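Local coordinates for beta-1,4-exocellulase (Thermobifida fusca, PDB 4AVO), which hydrolyses the beta-1,4-glycosidic links of cellulose as an exo-acting cellobiohydrolase, represented here by its glycoside hydrolase family 6 catalytic domain, at residues A186-W191 / N228-V233; R319-G324 / N389-A394; G193-F198 / W256-D261. The protein carries 1 engineered substitution. All coordinates share one frame; numbering follows the deposited sequence. Where two conformers were deposited one is given.

Contact 1 of 3, residues A186-W191 / N228-V233; sequences AAHHGW and NYSATV. With BGC (beta-D-glucopyranose), chain B; BGC (beta-D-glucopyranose), chain C; BGC (beta-D-glucopyranose), chain D.
His188 and Ser230 meet through a weak hydrogen bond: ND1 of His188 lies 3.1 Å from OG of Ser230, but the N-H points well aside from the oxygen, with an angle of only 122°. The other ring nitrogen is placed far better. NE2 of His188 donates to O3 of the chain B glucose at 3.0 Å, almost straight at 172°, and the sugar oxygen sits at the edge of the imidazole, in its plane. A second bond to the same sugar comes from its O2, which donates to O of Gly190 at 2.8 Å.

The imidazole is covered on both faces: the Asn228 amide stacks on one, its plane 29° from that of the ring, and N of Trp191 packs near the rim of the other. His188 CG stands between its backbone N and carbonyl carbon, which turns the ring toward 228-233 and brings NE2 to the sugar. The Trp191 indole carries the glucose itself: C4 of the chain B sugar rides 3.8 Å above the indole plane, over its centre, a typical carbohydrate-aromatic platform.

The remaining touch is van der Waals: CB of Ser230 rests 3.6 Å from ND1 of His189, whose polar partner is Glu262. His188, Trp191 and Asn228 are all predicted substrate-binding residues, and all three line the glycan pocket here.

In the fold, 186-191 leads from strand 180-185 into helix 189-192, with His188 at the N-cap position, and 228-233 follows the adjacent parallel strand 221-224. Helix 262-276 packs against both segments, and helix 138-143 touches Ala187 and Trp191.

Contact 2 of 3, residues R319-G324 / N389-A394; sequences RRIHPG and NNPSGA. With BGC (beta-D-glucopyranose), chain C.
Ile321 and His322 pack on Asn390, Pro391 and Gly393 in a surface contact between two loops, made by van der Waals touching. The first loop runs from helix 308-315 to strand 339-343, the second from strand 346-350 to helix 406-414.

Ile321 reaches across with both branches. CG2, anti to the backbone nitrogen, sits 3.7 Å from CG of Asn390, against the amide. CD1, at the end of the other branch, comes within 3.9 Å of CB of Pro391 and also lies near the carbonyl oxygen of that proline and CA of Gly393. Gly393 has a positive phi of 73°, a backbone shape that glycine adopts easily. Just before it, OG of Ser392 accepts from N of Ala394 at 3.2 Å, forming an ST turn that shapes this end of the loop.

The His322 ring crosses the Asn390 side chain at about a right angle, with CD2 3.8 Å from ND2. Its far side is fastened within its own loop: N of Gly324 donates to ND1 of His322 at 3.0 Å, tilted 29° out of the imidazole plane, and CD of Pro323 lies over one ring face. Held like this, the ring turns its edge, at CE1, to O6 of the chain C glucose, 3.5 Å away. An alanine here would take away the acceptor for the Gly324 amide and the edge beside the sugar, and is likely to leave the 322-324 turn freer to move.

His322, Pro323 and Gly324 belong to the glycan pocket, so 319-324 borders the substrate-binding tunnel characteristic of family 6 cellobiohydrolases, and 389-394 packs against its Ile321 and His322 side chains.

Contact 3 of 3, residues G193-F198 / W256-D261; sequences GWDSNF and WNQYVD. With BGC (beta-D-glucopyranose), chain E; BGC (beta-D-glucopyranose), chain C.
The Trp194 indole is sandwiched between protein and sugar. Over one face lies Asn257: its amide is stacked on the indole, planes 28° apart, and CA makes a CH-pi contact 3.8 Å from the centroid of the five-membered ring. On the opposite face rest two glucoses, C4 of the chain E sugar over the ring centre and C1 of the chain C sugar nearer the rim. NE1 of Trp194 bonds to O of Asp255, which holds the indole's rotation.

Farther along, Phe198 and Tyr259 lie nearly parallel but slid apart, their centroids 5.8 Å from each other, and Gly193 meets the Tyr259 ring at its edge. The Tyr259 hydroxyl is bonded to Asp268.

Polar atoms join the segments beside the rings. A water accepts from N of Asp195 and donates to O of Trp256, while the Gln258 amide lies close to OD1 of Asp195. Next door, ND2 of Asn197 donates to O2 of the chain C glucose at 3.0 Å, and OG of Ser196 comes so close to O6 of the chain E glucose that the length of that hydrogen bond is doubtful.

A tryptophan face under successive glucose rings, with hydrogen bonds to their hydroxyls, is a hallmark of cellulase subsites.

In the fold
Contact 1 is the buried one, its centre about 9 Å from the centre of the chain, where an amide-backed imidazole and an indole meet the sugar. Contacts 2 and 3 lie farther out, their centres about 18 Å from it: contact 2 is surface loop packing of an isoleucine, a proline, a histidine and an asparagine amide, contact 3 a partly buried indole held between an amide and two glucoses, with a bridging water. Contacts 1 and 3 share a region, since helices 189-192 and 195-209 follow each other and Asn197 ND2 bonds to O of Trp191. Contact 2 reaches contact 1 through Arg320, whose NH2 makes a weak bond to Ser230 OG. Contacts 2 and 3 do not touch, yet all three meet the chain C glucose.

Contact 1 of 3, residues A186-W191 / N228-V233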
# COMPACT_ATOMS: atom_id res chain seq x y z
N ALA A 186 3.02 4.19 5.02
CA ALA A 186 2.50 4.61 6.32
C ALA A 186 1.21 3.87 6.71
O ALA A 186 0.30 4.47 7.29
CB ALA A 186 2.28 6.11 6.33
N ALA A 187 1.16 2.58 6.40
CA ALA A 187 0.03 1.72 6.76
C ALA A 187 -1.30 2.33 6.30
O ALA A 187 -1.39 2.86 5.19
CB ALA A 187 0.03 1.46 8.27
N HIS A 188 -2.33 2.25 7.13
CA HIS A 188 -3.62 2.90 6.86
C HIS A 188 -4.35 3.18 8.17
O HIS A 188 -3.88 2.76 9.24
CB HIS A 188 -4.48 2.04 5.91
CG HIS A 188 -4.83 0.69 6.45
ND1 HIS A 188 -6.05 0.42 7.02
CD2 HIS A 188 -4.11 -0.46 6.53
CE1 HIS A 188 -6.08 -0.84 7.42
NE2 HIS A 188 -4.91 -1.40 7.13
N HIS A 189 -5.47 3.89 8.11
CA HIS A 189 -6.15 4.32 9.34
C HIS A 189 -6.65 3.15 10.18
O HIS A 189 -6.71 3.25 11.41
CB HIS A 189 -7.29 5.31 9.04
CG HIS A 189 -8.61 4.66 8.79
ND1 HIS A 189 -9.00 4.23 7.54
CD2 HIS A 189 -9.63 4.36 9.63
CE1 HIS A 189 -10.21 3.70 7.62
NE2 HIS A 189 -10.61 3.75 8.87
N GLY A 190 -7.01 2.05 9.52
CA GLY A 190 -7.48 0.85 10.21
C GLY A 190 -6.34 -0.03 10.69
O GLY A 190 -6.55 -1.18 11.07
N TRP A 191 -5.13 0.53 10.65
CA TRP A 191 -3.95 -0.13 11.21
C TRP A 191 -3.39 0.72 12.35
O TRP A 191 -3.26 0.25 13.48
CB TRP A 191 -2.88 -0.33 10.12
CG TRP A 191 -1.73 -1.27 10.51
CD1 TRP A 191 -1.33 -1.61 11.77
CD2 TRP A 191 -0.83 -1.92 9.61
NE1 TRP A 191 -0.24 -2.46 11.71
CE2 TRP A 191 0.09 -2.66 10.39
CE3 TRP A 191 -0.70 -1.95 8.21
CZ2 TRP A 191 1.11 -3.43 9.83
CZ3 TRP A 191 0.32 -2.73 7.65
CH2 TRP A 191 1.21 -3.45 8.46
N ASN A 228 -4.49 -2.12 0.48
CA ASN A 228 -5.63 -2.24 1.40
C ASN A 228 -6.90 -1.62 0.79
O ASN A 228 -6.92 -1.27 -0.39
CB ASN A 228 -5.29 -1.68 2.79
CG ASN A 228 -6.02 -2.40 3.90
OD1 ASN A 228 -5.46 -3.26 4.58
ND2 ASN A 228 -7.28 -2.08 4.08
N TYR A 229 -7.95 -1.53 1.60
CA TYR A 229 -9.30 -1.25 1.12
C TYR A 229 -10.00 -0.12 1.90
O TYR A 229 -11.20 0.11 1.72
CB TYR A 229 -10.15 -2.52 1.23
CG TYR A 229 -9.57 -3.73 0.53
CD1 TYR A 229 -8.60 -4.53 1.15
CD2 TYR A 229 -10.00 -4.07 -0.75
CE1 TYR A 229 -8.06 -5.64 0.48
CE2 TYR A 229 -9.47 -5.17 -1.41
CZ TYR A 229 -8.51 -5.95 -0.80
OH TYR A 229 -8.01 -7.04 -1.47
N SER A 230 -9.27 0.57 2.77
CA SER A 230 -9.89 1.59 3.61
C SER A 230 -10.40 2.74 2.74
O SER A 230 -9.75 3.13 1.76
CB SER A 230 -8.94 2.09 4.69
OG SER A 230 -8.71 1.05 5.63
N ALA A 231 -11.58 3.25 3.07
CA ALA A 231 -12.24 4.29 2.28
C ALA A 231 -11.41 5.57 2.28
O ALA A 231 -10.85 5.94 3.31
CB ALA A 231 -13.63 4.57 2.83
N THR A 232 -11.34 6.23 1.13
CA THR A 232 -10.70 7.55 1.07
C THR A 232 -11.46 8.53 1.96
O THR A 232 -10.87 9.18 2.83
CB THR A 232 -10.65 8.07 -0.36
OG1 THR A 232 -9.95 7.13 -1.18
CG2 THR A 232 -9.94 9.42 -0.42
N VAL A 233 -12.76 8.63 1.72
CA VAL A 233 -13.66 9.47 2.50
C VAL A 233 -14.91 8.66 2.80
O VAL A 233 -15.45 7.99 1.91
CB VAL A 233 -14.06 10.77 1.72
CG1 VAL A 233 -15.19 11.51 2.42
CG2 VAL A 233 -12.86 11.69 1.55
C2 BGC B . -4.25 -3.82 9.85
C3 BGC B . -3.86 -4.82 8.78
C4 BGC B . -2.46 -5.38 9.06
C5 BGC B . -2.38 -5.90 10.50
C6 BGC B . -0.96 -6.29 10.88
C1 BGC B . -4.13 -4.44 11.24
O2 BGC B . -5.58 -3.40 9.63
O3 BGC B . -3.91 -4.16 7.54
O4 BGC B . -2.23 -6.48 8.20
O5 BGC B . -2.82 -4.94 11.45
O6 BGC B . -0.99 -7.13 12.02
C2 BGC C . -3.86 -3.35 15.83
C3 BGC C . -3.53 -3.23 14.34
C4 BGC C . -4.65 -3.81 13.47
C5 BGC C . -6.02 -3.27 13.92
C6 BGC C . -7.20 -3.90 13.18
C1 BGC C . -5.26 -2.82 16.13
O2 BGC C . -2.91 -2.63 16.58
O3 BGC C . -2.32 -3.90 14.06
O4 BGC C . -4.44 -3.37 12.15
O5 BGC C . -6.20 -3.49 15.31
O6 BGC C . -7.19 -5.30 13.36
C2 BGC D . -0.76 -7.58 6.67
C3 BGC D . 0.09 -7.44 5.39
C4 BGC D . -0.61 -6.66 4.27
C5 BGC D . -1.19 -5.37 4.89
C6 BGC D . -2.10 -4.59 3.94
C1 BGC D . -1.32 -6.23 7.12
O2 BGC D . -0.02 -8.15 7.74
O3 BGC D . 0.41 -8.73 4.90
O4 BGC D . 0.25 -6.41 3.13
O5 BGC D . -1.99 -5.63 6.04
O6 BGC D . -2.48 -3.39 4.58

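Contact 2 of 3, residues R319-G324 / N389-A394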
# COMPACT_ATOMS: atom_id res chain seq x y z
N ARG A 319 -17.31 -1.88 3.44
CA ARG A 319 -18.29 -2.87 3.87
C ARG A 319 -17.68 -4.12 4.51
O ARG A 319 -18.36 -5.14 4.72
CB ARG A 319 -19.23 -3.25 2.72
CG ARG A 319 -20.10 -2.09 2.23
CD ARG A 319 -21.28 -2.60 1.41
NE ARG A 319 -20.89 -3.69 0.52
CZ ARG A 319 -20.30 -3.50 -0.66
NH1 ARG A 319 -20.05 -2.28 -1.09
NH2 ARG A 319 -19.98 -4.55 -1.40
N ARG A 320 -16.40 -4.05 4.86
CA ARG A 320 -15.74 -5.19 5.49
C ARG A 320 -16.34 -5.54 6.85
O ARG A 320 -16.94 -4.69 7.50
CB ARG A 320 -14.24 -4.95 5.64
CG ARG A 320 -13.53 -4.91 4.30
CD ARG A 320 -12.07 -4.65 4.49
NE ARG A 320 -11.79 -3.24 4.72
CZ ARG A 320 -10.58 -2.76 4.95
NH1 ARG A 320 -9.53 -3.58 4.98
NH2 ARG A 320 -10.41 -1.46 5.13
N ILE A 321 -16.18 -6.79 7.26
CA ILE A 321 -16.67 -7.22 8.57
C ILE A 321 -15.90 -6.51 9.68
O ILE A 321 -16.48 -6.11 10.70
CB ILE A 321 -16.56 -8.76 8.74
CG1 ILE A 321 -17.37 -9.47 7.66
CG2 ILE A 321 -17.04 -9.18 10.14
CD1 ILE A 321 -16.97 -10.92 7.42
N HIS A 322 -14.60 -6.33 9.46
CA HIS A 322 -13.70 -5.73 10.45
C HIS A 322 -12.60 -4.99 9.70
O HIS A 322 -12.18 -5.45 8.64
CB HIS A 322 -13.11 -6.82 11.36
CG HIS A 322 -12.39 -6.28 12.56
ND1 HIS A 322 -11.04 -5.99 12.55
CD2 HIS A 322 -12.83 -5.99 13.80
CE1 HIS A 322 -10.69 -5.53 13.73
NE2 HIS A 322 -11.75 -5.53 14.52
N PRO A 323 -12.13 -3.84 10.23
CA PRO A 323 -11.12 -3.09 9.49
C PRO A 323 -9.78 -3.83 9.33
O PRO A 323 -8.99 -3.50 8.44
CB PRO A 323 -10.94 -1.81 10.31
CG PRO A 323 -11.47 -2.13 11.67
CD PRO A 323 -12.55 -3.15 11.47
N GLY A 324 -9.55 -4.83 10.18
CA GLY A 324 -8.35 -5.67 10.11
C GLY A 324 -8.38 -6.78 9.07
O GLY A 324 -7.40 -7.52 8.93
N ASN A 389 -11.98 -11.61 16.16
CA ASN A 389 -12.45 -13.00 16.02
C ASN A 389 -13.58 -13.16 14.99
O ASN A 389 -14.60 -13.81 15.24
CB ASN A 389 -12.85 -13.58 17.38
CG ASN A 389 -11.66 -13.84 18.27
OD1 ASN A 389 -10.76 -14.61 17.93
ND2 ASN A 389 -11.63 -13.19 19.42
N ASN A 390 -13.37 -12.55 13.82
CA ASN A 390 -14.36 -12.51 12.76
C ASN A 390 -13.96 -13.36 11.56
O ASN A 390 -12.76 -13.65 11.38
CB ASN A 390 -14.57 -11.05 12.31
CG ASN A 390 -15.45 -10.27 13.27
OD1 ASN A 390 -16.60 -10.63 13.50
ND2 ASN A 390 -14.91 -9.18 13.82
N PRO A 391 -14.94 -13.80 10.74
CA PRO A 391 -14.58 -14.38 9.45
C PRO A 391 -13.64 -13.45 8.68
O PRO A 391 -13.72 -12.22 8.84
CB PRO A 391 -15.93 -14.49 8.74
CG PRO A 391 -16.91 -14.69 9.85
CD PRO A 391 -16.40 -13.85 10.99
N SER A 392 -12.78 -14.03 7.85
CA SER A 392 -11.73 -13.29 7.14
C SER A 392 -12.24 -12.31 6.08
O SER A 392 -11.59 -11.30 5.78
CB SER A 392 -10.77 -14.28 6.48
OG SER A 392 -11.43 -14.98 5.44
N GLY A 393 -13.40 -12.62 5.50
CA GLY A 393 -13.94 -11.85 4.38
C GLY A 393 -13.21 -12.06 3.05
O GLY A 393 -13.49 -11.36 2.07
N ALA A 394 -12.29 -13.01 3.01
CA ALA A 394 -11.46 -13.22 1.82
C ALA A 394 -12.17 -13.99 0.71
O ALA A 394 -12.94 -14.91 0.98
CB ALA A 394 -10.17 -13.95 2.20
C2 BGC C . -3.86 -3.35 15.83
C3 BGC C . -3.53 -3.23 14.34
C4 BGC C . -4.65 -3.81 13.47
C5 BGC C . -6.02 -3.27 13.92
C6 BGC C . -7.20 -3.90 13.18
C1 BGC C . -5.26 -2.82 16.13
O2 BGC C . -2.91 -2.63 16.58
O3 BGC C . -2.32 -3.90 14.06
O4 BGC C . -4.44 -3.37 12.15
O5 BGC C . -6.20 -3.49 15.31
O6 BGC C . -7.19 -5.30 13.36

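Contact 3 of 3, residues G193-F198 / W256-D261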
# COMPACT_ATOMS: atom_id res chain seq x y z
N GLY A 193 -4.45 4.10 13.10
CA GLY A 193 -5.31 5.24 13.40
C GLY A 193 -5.50 5.47 14.89
O GLY A 193 -5.67 6.61 15.33
N TRP A 194 -5.46 4.39 15.67
CA TRP A 194 -5.63 4.46 17.13
C TRP A 194 -4.52 5.26 17.82
O TRP A 194 -3.37 5.28 17.36
CB TRP A 194 -5.70 3.05 17.72
CG TRP A 194 -6.93 2.31 17.32
CD1 TRP A 194 -8.12 2.26 17.99
CD2 TRP A 194 -7.10 1.50 16.14
NE1 TRP A 194 -9.02 1.48 17.31
CE2 TRP A 194 -8.42 1.00 16.18
CE3 TRP A 194 -6.27 1.15 15.07
CZ2 TRP A 194 -8.93 0.16 15.17
CZ3 TRP A 194 -6.77 0.32 14.07
CH2 TRP A 194 -8.10 -0.16 14.13
N ASP A 195 -4.89 5.90 18.93
CA ASP A 195 -3.97 6.67 19.76
C ASP A 195 -2.72 5.90 20.16
O ASP A 195 -1.61 6.44 20.20
CB ASP A 195 -4.68 7.15 21.03
CG ASP A 195 -5.32 8.51 20.88
OD1 ASP A 195 -4.92 9.26 19.96
OD2 ASP A 195 -6.20 8.86 21.69
N SER A 196 -2.91 4.62 20.47
CA SER A 196 -1.81 3.76 20.90
C SER A 196 -0.77 3.52 19.80
O SER A 196 0.39 3.25 20.11
CB SER A 196 -2.35 2.43 21.41
OG SER A 196 -3.10 1.77 20.40
N ASN A 197 -1.20 3.63 18.54
CA ASN A 197 -0.36 3.29 17.39
C ASN A 197 0.18 4.48 16.60
O ASN A 197 1.27 4.41 16.01
CB ASN A 197 -1.14 2.39 16.42
CG ASN A 197 -1.45 1.02 16.99
OD1 ASN A 197 -0.85 0.58 17.97
ND2 ASN A 197 -2.38 0.32 16.35
N PHE A 198 -0.59 5.57 16.58
CA PHE A 198 -0.32 6.73 15.72
C PHE A 198 1.04 7.38 16.02
O PHE A 198 1.93 7.41 15.15
CB PHE A 198 -1.48 7.73 15.87
CG PHE A 198 -1.46 8.86 14.88
CD1 PHE A 198 -0.74 10.03 15.14
CD2 PHE A 198 -2.20 8.78 13.70
CE1 PHE A 198 -0.74 11.08 14.24
CE2 PHE A 198 -2.20 9.84 12.79
CZ PHE A 198 -1.47 10.99 13.06
N TRP A 256 -13.10 2.91 18.76
CA TRP A 256 -12.21 3.90 19.39
C TRP A 256 -11.06 4.41 18.52
O TRP A 256 -10.17 5.11 19.01
CB TRP A 256 -11.73 3.43 20.77
CG TRP A 256 -12.87 3.23 21.71
CD1 TRP A 256 -13.34 2.05 22.20
CD2 TRP A 256 -13.74 4.25 22.24
NE1 TRP A 256 -14.43 2.26 23.01
CE2 TRP A 256 -14.69 3.61 23.05
CE3 TRP A 256 -13.79 5.65 22.10
CZ2 TRP A 256 -15.69 4.31 23.74
CZ3 TRP A 256 -14.79 6.35 22.78
CH2 TRP A 256 -15.72 5.68 23.59
N ASN A 257 -11.10 4.09 17.23
CA ASN A 257 -10.17 4.66 16.25
C ASN A 257 -10.36 6.17 16.20
O ASN A 257 -11.48 6.67 16.37
CB ASN A 257 -10.44 4.05 14.87
CG ASN A 257 -9.22 4.06 13.96
OD1 ASN A 257 -9.00 3.11 13.21
ND2 ASN A 257 -8.45 5.14 13.99
N GLN A 258 -9.28 6.90 15.97
CA GLN A 258 -9.35 8.35 15.81
C GLN A 258 -9.90 8.75 14.44
O GLN A 258 -10.29 9.91 14.24
CB GLN A 258 -7.98 9.01 16.00
CG GLN A 258 -7.29 8.75 17.33
CD GLN A 258 -5.93 9.41 17.38
OE1 GLN A 258 -4.91 8.81 17.02
NE2 GLN A 258 -5.91 10.67 17.81
N TYR A 259 -9.93 7.80 13.50
CA TYR A 259 -10.29 8.06 12.10
C TYR A 259 -11.22 6.99 11.56
O TYR A 259 -11.20 5.85 12.02
CB TYR A 259 -9.03 8.15 11.22
CG TYR A 259 -8.01 9.10 11.77
CD1 TYR A 259 -8.11 10.48 11.54
CD2 TYR A 259 -6.95 8.64 12.55
CE1 TYR A 259 -7.18 11.36 12.07
CE2 TYR A 259 -6.02 9.51 13.09
CZ TYR A 259 -6.13 10.87 12.84
OH TYR A 259 -5.20 11.71 13.38
N VAL A 260 -12.04 7.36 10.57
CA VAL A 260 -12.89 6.39 9.87
C VAL A 260 -12.56 6.30 8.39
O VAL A 260 -13.15 5.50 7.66
CB VAL A 260 -14.41 6.69 10.04
CG1 VAL A 260 -14.83 6.55 11.49
CG2 VAL A 260 -14.75 8.06 9.48
N ASP A 261 -11.61 7.12 7.94
CA ASP A 261 -11.21 7.10 6.53
C ASP A 261 -9.77 7.51 6.33
O ASP A 261 -9.12 8.01 7.25
CB ASP A 261 -12.17 7.93 5.66
CG ASP A 261 -12.23 9.41 6.05
OD1 ASP A 261 -11.21 9.99 6.45
OD2 ASP A 261 -13.33 10.00 5.92
C2 BGC E . -8.94 -2.44 19.01
C3 BGC E . -7.86 -3.13 18.17
C4 BGC E . -6.63 -2.24 17.96
C5 BGC E . -6.20 -1.57 19.27
C6 BGC E . -5.10 -0.55 19.04
C1 BGC E . -8.33 -1.82 20.27
O1 BGC E . -9.33 -1.10 20.97
O2 BGC E . -9.92 -3.39 19.37
O3 BGC E . -8.43 -3.49 16.92
O4 BGC E . -5.54 -3.04 17.52
O5 BGC E . -7.30 -0.93 19.89
O6 BGC E . -4.51 -0.25 20.29
C2 BGC C . -3.86 -3.35 15.83
C3 BGC C . -3.53 -3.23 14.34
C4 BGC C . -4.65 -3.81 13.47
C5 BGC C . -6.02 -3.27 13.92
C6 BGC C . -7.20 -3.90 13.18
C1 BGC C . -5.26 -2.82 16.13
O2 BGC C . -2.91 -2.63 16.58
O3 BGC C . -2.32 -3.90 14.06
O4 BGC C . -4.44 -3.37 12.15
O5 BGC C . -6.20 -3.49 15.31
O6 BGC C . -7.19 -5.30 13.36
O HOH W 1 -7.61 5.81 19.68